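Cellulase IBT99 (Metagenomes, PDB 6WBT) is a 6-phospho-alpha-glucosidase of glycoside hydrolase family 4, which cleaves alpha-linked 6-phosphoglucosides using NAD and a divalent metal ion. Local coordinates at the interface of chains A and B. Residues are numbered along the deposited sequence; one frame, centred on the assembly and turned at random. Chains: chain A/B, cellulase IBT99.

Contact 1: the interface of chains A and B. Residues chain A 395, 409-410, 413-414; chain B 258, 260, 381-382.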
loop_
_atom_site.group_PDB
_atom_site.type_symbol
_atom_site.label_atom_id
_atom_site.label_comp_id
_atom_site.label_asym_id
_atom_site.label_seq_id
_atom_site.Cartn_x
_atom_site.Cartn_y
_atom_site.Cartn_z
ATOM N N LEU A 395 8.232 -12.612 14.082
ATOM C CA LEU A 395 8.593 -14.026 14.026
ATOM C C LEU A 395 8.568 -14.667 15.407
ATOM O O LEU A 395 8.298 -15.868 15.526
ATOM C CB LEU A 395 9.973 -14.191 13.390
ATOM C CG LEU A 395 10.090 -13.867 11.900
ATOM C CD1 LEU A 395 11.549 -13.727 11.499
ATOM C CD2 LEU A 395 9.401 -14.931 11.061
ATOM N N LEU A 409 14.276 -19.433 15.915
ATOM C CA LEU A 409 15.622 -19.236 15.388
ATOM C C LEU A 409 15.662 -18.069 14.410
ATOM O O LEU A 409 16.651 -17.329 14.350
ATOM C CB LEU A 409 16.115 -20.518 14.718
ATOM C CG LEU A 409 17.523 -20.484 14.125
ATOM C CD1 LEU A 409 18.550 -20.182 15.204
ATOM C CD2 LEU A 409 17.842 -21.796 13.428
HETATM N N MSE A 410 14.595 -17.887 13.640
HETATM C CA MSE A 410 14.486 -16.763 12.721
HETATM C C MSE A 410 14.374 -15.447 13.482
HETATM O O MSE A 410 14.860 -14.411 13.028
HETATM C CB MSE A 410 13.281 -16.945 11.797
HETATM C CG MSE A 410 13.477 -17.998 10.721
HETATM SE SE MSE A 410 11.879 -18.286 9.643
HETATM C CE MSE A 410 12.666 -19.356 8.217
ATOM N N THR A 413 17.980 -14.774 14.878
ATOM C CA THR A 413 18.889 -14.399 13.800
ATOM C C THR A 413 18.634 -12.974 13.322
ATOM O O THR A 413 19.578 -12.261 12.959
ATOM C CB THR A 413 18.753 -15.385 12.635
ATOM O OG1 THR A 413 19.069 -16.709 13.085
ATOM C CG2 THR A 413 19.685 -15.009 11.492
HETATM N N MSE A 414 17.380 -12.537 13.337
HETATM C CA MSE A 414 17.003 -11.222 12.829
HETATM C C MSE A 414 17.499 -10.074 13.711
HETATM O O MSE A 414 17.787 -8.984 13.216
HETATM C CB MSE A 414 15.479 -11.137 12.688
HETATM C CG MSE A 414 14.972 -9.839 12.085
HETATM SE SE MSE A 414 15.388 -9.672 10.191
HETATM C CE MSE A 414 14.374 -11.204 9.542
ATOM N N PHE B 258 17.104 -23.073 8.066
ATOM C CA PHE B 258 15.919 -22.487 7.447
ATOM C C PHE B 258 15.497 -23.400 6.304
ATOM O O PHE B 258 16.179 -23.473 5.277
ATOM C CB PHE B 258 16.201 -21.067 6.960
ATOM C CG PHE B 258 16.907 -20.212 7.978
ATOM C CD1 PHE B 258 16.218 -19.686 9.059
ATOM C CD2 PHE B 258 18.260 -19.944 7.859
ATOM C CE1 PHE B 258 16.866 -18.905 10.001
ATOM C CE2 PHE B 258 18.913 -19.162 8.795
ATOM C CZ PHE B 258 18.215 -18.643 9.867
ATOM N N ASP B 260 12.679 -23.570 4.366
ATOM C CA ASP B 260 11.708 -23.196 3.341
ATOM C C ASP B 260 12.320 -23.269 1.947
ATOM O O ASP B 260 11.861 -24.034 1.091
ATOM C CB ASP B 260 11.162 -21.794 3.616
ATOM C CG ASP B 260 10.603 -21.649 5.018
ATOM O OD1 ASP B 260 11.383 -21.327 5.937
ATOM O OD2 ASP B 260 9.386 -21.860 5.200
ATOM N N PHE B 381 10.148 -13.514 7.509
ATOM C CA PHE B 381 11.585 -13.614 7.756
ATOM C C PHE B 381 12.392 -13.103 6.569
ATOM O O PHE B 381 13.435 -12.464 6.745
ATOM C CB PHE B 381 11.964 -15.060 8.077
ATOM C CG PHE B 381 13.447 -15.294 8.160
ATOM C CD1 PHE B 381 14.183 -14.799 9.224
ATOM C CD2 PHE B 381 14.104 -16.016 7.177
ATOM C CE1 PHE B 381 15.547 -15.015 9.304
ATOM C CE2 PHE B 381 15.468 -16.236 7.251
ATOM C CZ PHE B 381 16.189 -15.735 8.317
ATOM N N TYR B 382 11.922 -13.368 5.351
ATOM C CA TYR B 382 12.628 -12.924 4.158
ATOM C C TYR B 382 12.311 -11.479 3.806
ATOM O O TYR B 382 13.121 -10.824 3.141
ATOM C CB TYR B 382 12.295 -13.852 2.988
ATOM C CG TYR B 382 12.475 -15.311 3.342
ATOM C CD1 TYR B 382 13.703 -15.936 3.188
ATOM C CD2 TYR B 382 11.420 -16.058 3.850
ATOM C CE1 TYR B 382 13.873 -17.265 3.519
ATOM C CE2 TYR B 382 11.581 -17.387 4.183
ATOM C CZ TYR B 382 12.809 -17.984 4.016
ATOM O OH TYR B 382 12.976 -19.307 4.348
#

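Contact 2: the interface of chains A and B. Residues chain A 420, 422; chain B 253, 257, 271-272, 274-275.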
loop_
_atom_site.group_PDB
_atom_site.type_symbol
_atom_site.label_atom_id
_atom_site.label_comp_id
_atom_site.label_asym_id
_atom_site.label_seq_id
_atom_site.Cartn_x
_atom_site.Cartn_y
_atom_site.Cartn_z
ATOM N N SER A 420 25.453 -13.416 14.383
ATOM C CA SER A 420 25.290 -14.405 13.329
ATOM C C SER A 420 24.159 -15.356 13.691
ATOM O O SER A 420 23.687 -15.396 14.830
ATOM C CB SER A 420 26.586 -15.194 13.093
ATOM O OG SER A 420 26.943 -15.939 14.243
ATOM N N LEU A 422 24.563 -18.524 13.738
ATOM C CA LEU A 422 25.167 -19.568 14.560
ATOM C C LEU A 422 25.079 -19.222 16.042
ATOM O O LEU A 422 24.779 -20.089 16.871
ATOM C CB LEU A 422 26.622 -19.787 14.140
ATOM C CG LEU A 422 26.873 -20.128 12.666
ATOM C CD1 LEU A 422 28.364 -20.222 12.362
ATOM C CD2 LEU A 422 26.167 -21.417 12.279
ATOM N N LEU B 253 24.688 -25.452 6.290
ATOM C CA LEU B 253 24.150 -24.979 7.561
ATOM C C LEU B 253 22.959 -24.055 7.345
ATOM O O LEU B 253 21.969 -24.124 8.084
ATOM C CB LEU B 253 25.242 -24.265 8.358
ATOM C CG LEU B 253 26.496 -25.074 8.690
ATOM C CD1 LEU B 253 27.532 -24.190 9.367
ATOM C CD2 LEU B 253 26.148 -26.265 9.567
HETATM N N MSE B 257 19.114 -24.766 8.825
HETATM C CA MSE B 257 18.498 -23.938 9.855
HETATM C C MSE B 257 17.192 -23.317 9.372
HETATM O O MSE B 257 16.284 -23.064 10.163
HETATM C CB MSE B 257 19.463 -22.838 10.304
HETATM C CG MSE B 257 20.612 -23.334 11.165
HETATM SE SE MSE B 257 21.771 -21.887 11.767
HETATM C CE MSE B 257 22.878 -22.889 13.020
ATOM N N LEU B 271 24.415 -14.081 7.149
ATOM C CA LEU B 271 23.888 -14.917 8.220
ATOM C C LEU B 271 24.972 -15.440 9.149
ATOM O O LEU B 271 24.683 -15.754 10.310
ATOM C CB LEU B 271 23.107 -16.095 7.633
ATOM C CG LEU B 271 21.822 -15.712 6.897
ATOM C CD1 LEU B 271 21.197 -16.929 6.246
ATOM C CD2 LEU B 271 20.844 -15.048 7.854
HETATM N N MSE B 272 26.205 -15.550 8.670
HETATM C CA MSE B 272 27.313 -15.979 9.515
HETATM C C MSE B 272 28.563 -15.156 9.210
HETATM O O MSE B 272 29.531 -15.675 8.655
HETATM C CB MSE B 272 27.576 -17.476 9.326
HETATM C CG MSE B 272 27.322 -17.987 7.915
HETATM SE SE MSE B 272 26.875 -19.886 7.884
HETATM C CE MSE B 272 28.490 -20.590 8.720
ATOM N N ASP B 274 30.828 -13.359 11.313
ATOM C CA ASP B 274 32.022 -13.574 12.125
ATOM C C ASP B 274 32.675 -14.918 11.829
ATOM O O ASP B 274 33.881 -15.075 12.041
ATOM C CB ASP B 274 31.680 -13.461 13.611
ATOM C CG ASP B 274 30.527 -14.357 14.019
ATOM O OD1 ASP B 274 29.906 -14.977 13.132
ATOM O OD2 ASP B 274 30.241 -14.437 15.234
ATOM N N SER B 275 31.903 -15.892 11.343
ATOM C CA SER B 275 32.496 -17.163 10.944
ATOM C C SER B 275 33.371 -17.003 9.707
ATOM O O SER B 275 34.377 -17.708 9.562
ATOM C CB SER B 275 31.398 -18.197 10.692
ATOM O OG SER B 275 31.954 -19.438 10.304
#

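Contact 3: the interface of chains A and B. Residues chain A 257-258, 271, 381; chain B 409-410, 413, 421.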
loop_
_atom_site.group_PDB
_atom_site.type_symbol
_atom_site.label_atom_id
_atom_site.label_comp_id
_atom_site.label_asym_id
_atom_site.label_seq_id
_atom_site.Cartn_x
_atom_site.Cartn_y
_atom_site.Cartn_z
HETATM N N MSE A 257 25.909 11.351 15.674
HETATM C CA MSE A 257 26.103 10.670 14.399
HETATM C C MSE A 257 24.866 10.799 13.515
HETATM O O MSE A 257 24.974 10.981 12.303
HETATM C CB MSE A 257 26.439 9.194 14.630
HETATM C CG MSE A 257 27.682 8.973 15.477
HETATM SE SE MSE A 257 27.948 7.112 15.999
HETATM C CE MSE A 257 28.371 6.361 14.253
ATOM N N PHE A 258 23.691 10.706 14.134
ATOM C CA PHE A 258 22.411 10.824 13.442
ATOM C C PHE A 258 21.693 12.044 14.003
ATOM O O PHE A 258 21.214 12.019 15.143
ATOM C CB PHE A 258 21.584 9.550 13.611
ATOM C CG PHE A 258 22.380 8.288 13.429
ATOM C CD1 PHE A 258 22.755 7.864 12.165
ATOM C CD2 PHE A 258 22.762 7.530 14.525
ATOM C CE1 PHE A 258 23.492 6.706 11.996
ATOM C CE2 PHE A 258 23.498 6.370 14.362
ATOM C CZ PHE A 258 23.864 5.958 13.096
ATOM N N LEU A 271 22.305 0.072 18.489
ATOM C CA LEU A 271 23.327 0.739 17.694
ATOM C C LEU A 271 24.729 0.534 18.247
ATOM O O LEU A 271 25.701 0.660 17.492
ATOM C CB LEU A 271 23.027 2.237 17.598
ATOM C CG LEU A 271 21.723 2.613 16.893
ATOM C CD1 LEU A 271 21.528 4.120 16.893
ATOM C CD2 LEU A 271 21.706 2.066 15.473
ATOM N N PHE A 381 16.141 5.566 6.729
ATOM C CA PHE A 381 17.014 5.015 7.764
ATOM C C PHE A 381 16.226 4.486 8.953
ATOM O O PHE A 381 16.644 3.513 9.592
ATOM C CB PHE A 381 18.017 6.071 8.227
ATOM C CG PHE A 381 18.813 5.659 9.434
ATOM C CD1 PHE A 381 19.725 4.620 9.357
ATOM C CD2 PHE A 381 18.651 6.311 10.646
ATOM C CE1 PHE A 381 20.459 4.237 10.463
ATOM C CE2 PHE A 381 19.382 5.934 11.756
ATOM C CZ PHE A 381 20.288 4.895 11.665
ATOM N N LEU B 409 27.049 6.940 6.514
ATOM C CA LEU B 409 27.168 6.347 7.841
ATOM C C LEU B 409 25.928 5.537 8.195
ATOM O O LEU B 409 26.031 4.466 8.804
ATOM C CB LEU B 409 27.411 7.442 8.879
ATOM C CG LEU B 409 27.468 7.006 10.344
ATOM C CD1 LEU B 409 28.653 6.083 10.582
ATOM C CD2 LEU B 409 27.532 8.221 11.252
HETATM N N MSE B 410 24.752 6.034 7.824
HETATM C CA MSE B 410 23.501 5.323 8.057
HETATM C C MSE B 410 23.466 4.004 7.291
HETATM O O MSE B 410 22.987 2.992 7.802
HETATM C CB MSE B 410 22.312 6.197 7.658
HETATM C CG MSE B 410 21.980 7.294 8.657
HETATM SE SE MSE B 410 20.632 8.530 7.981
HETATM C CE MSE B 410 20.227 9.471 9.639
ATOM N N THR B 413 25.792 1.558 9.035
ATOM C CA THR B 413 25.198 1.034 10.261
ATOM C C THR B 413 24.117 0.001 9.965
ATOM O O THR B 413 23.929 -0.939 10.746
ATOM C CB THR B 413 24.622 2.180 11.095
ATOM O OG1 THR B 413 25.614 3.201 11.260
ATOM C CG2 THR B 413 24.189 1.684 12.468
ATOM N N SER B 421 27.342 0.768 15.231
ATOM C CA SER B 421 27.574 2.045 14.565
ATOM C C SER B 421 28.971 2.577 14.852
ATOM O O SER B 421 29.522 3.333 14.044
ATOM C CB SER B 421 26.519 3.064 14.995
ATOM O OG SER B 421 26.625 3.356 16.378
#

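Contact 1: the interface of chains A and B
The ring of B:Phe381 receives the selenomethionine A:Met410 on one face, with A:Met410 CG 3.8 Å from the ring centroid in a CH-pi contact displaced toward the rim. At the edge of the same ring, in its plane, sit A:Leu395 CD1, 3.6 Å from B:Phe381 CD1, and B:Tyr382 CZ. The tyrosine ring in turn has B:Phe381 CD2 over the centre of one face. The second phenylalanine, B:Phe258, has B:Phe381 CZ of its own chain over one face, while A:Thr413 OG1 meets its edge in plane, 3.9 Å from B:Phe258 CZ. That hydroxyl donates a hydrogen bond to the carbonyl of A:Leu409, which fixes its rotation on the helix.

A:Met410 reaches between the two phenylalanines. Its CG lies anti to the carbonyl carbon (chi1 -74°), and the chain beyond is extended, passing B:Phe381 at about a right angle and sliding along B:Phe258 in the opposite direction. A:Met410 CG lies 3.6 Å from B:Phe258 CE1, SE lies against B:Phe381 CB and CG, and the methyl A:Met410 CE ends 3.3 Å from the carboxylate oxygen B:Asp260 OD1. B:Tyr382 OH donates to that oxygen from above the carboxylate plane, at 3.0 Å from B:Asp260 OD1, and so probably helps to position the carboxylate beside the selenomethionine methyl.

Chain A brings the helices 380-402 and 405-414, while chain B brings the first turn of its helix 380-402 and the loop that follows helix 251-257.

Contact 2: the interface of chains A and B
A:Leu422 reaches from the first turn of helix 421-434 into a largely apolar pocket of chain B, where its two methyls touch different walls. From CB the chain runs to CG, which is anti to the carbonyl carbon (chi1 -56°) and leans beside the backbone N; there it forks. On one branch, A:Leu422 CD1 meets the terminal methyl B:Met272 CE of a selenomethionine at 3.7 Å, the two side chains passing at a slant. On the same branch, A:Leu422 CD1 also comes 4.0 Å from B:Ser275 CB, in the first turn of helix 273-279. The other branch, A:Leu422 CD2, lies 3.7 Å from CE of selenomethionine B:Met257, whose extended chain runs at about a right angle to the leucine. B:Leu253 CD1, one turn earlier in helix 251-257, adds to this wall at 4.2 Å from A:Leu422 CD2. The leucine is thereby wedged between residues of helix 251-257 and the segment around B:Met272, an arrangement that probably sets the register of its helix against chain B.

Beside the pocket, A:Ser420 lies next to the backbone of B:Met272, A:Ser420 CB 3.7 Å from B:Met272 CA. The serine hydroxyl turns toward the carboxylate at the start of helix 273-279: A:Ser420 OG gives a weak hydrogen bond to B:Asp274 OD1 at 3.3 Å.

Contact 3: the interface of chains A and B
The backbone oxygen A:Leu271 O is gripped by two donors of B:Ser421, the residue that opens helix 421-434. The amide B:Ser421 N binds A:Leu271 O at 2.8 Å, nearly straight at the hydrogen (175°) and almost in line with the C=O bond. The hydroxyl B:Ser421 OG reaches A:Leu271 O at 3.1 Å from above the carbonyl plane, 52° out of it. With chi1 at 64°, OG stands between the serine's backbone N and carbonyl carbon, which lets amide and hydroxyl serve one acceptor.

Beside it, selenomethionine A:Met257 bends at its last torsion, bringing CE 3.6 Å from B:Leu409 CD2 and 3.9 Å from B:Ser421 CB. Farther along, B:Thr413 and A:Leu271 cross at about a right angle, B:Thr413 CG2 lying 3.9 Å from A:Leu271 CD2. The ring of A:Phe258 has A:Met257 CB over one face and A:Phe381 CZ over the other, and offers an edge to B:Thr413 OG1. B:Met410 CG lies over one face of A:Phe381, 3.7 Å from its centroid (CH-pi), as the extended chain slides past A:Phe258 in the opposite direction.

By anchoring the helix start with polar bonds beside apolar contacts, the site joins two subunits and probably helps to hold the enzyme together as an oligomer.

Contacts 1 and 2 lie about 12 Å apart between the centres of their C-alpha atoms, whereas contact 3 is about 24 Å from contact 1 and 23 Å from contact 2. Contact 3 exchanges the roles of the chains: Phe258, Phe381, Leu409, Met410 and Thr413 recur from contact 1, and Met257 and Leu271 from contact 2. Helices 251-257 and 405-414 and the starts of helices 380-402 and 421-434 thus each act on both sides of a two-fold axis. Such repetition reflects a self-complementary interface, consistent with a dimer within the four-copy assembly, although the structure alone does not show the oligomeric state in solution.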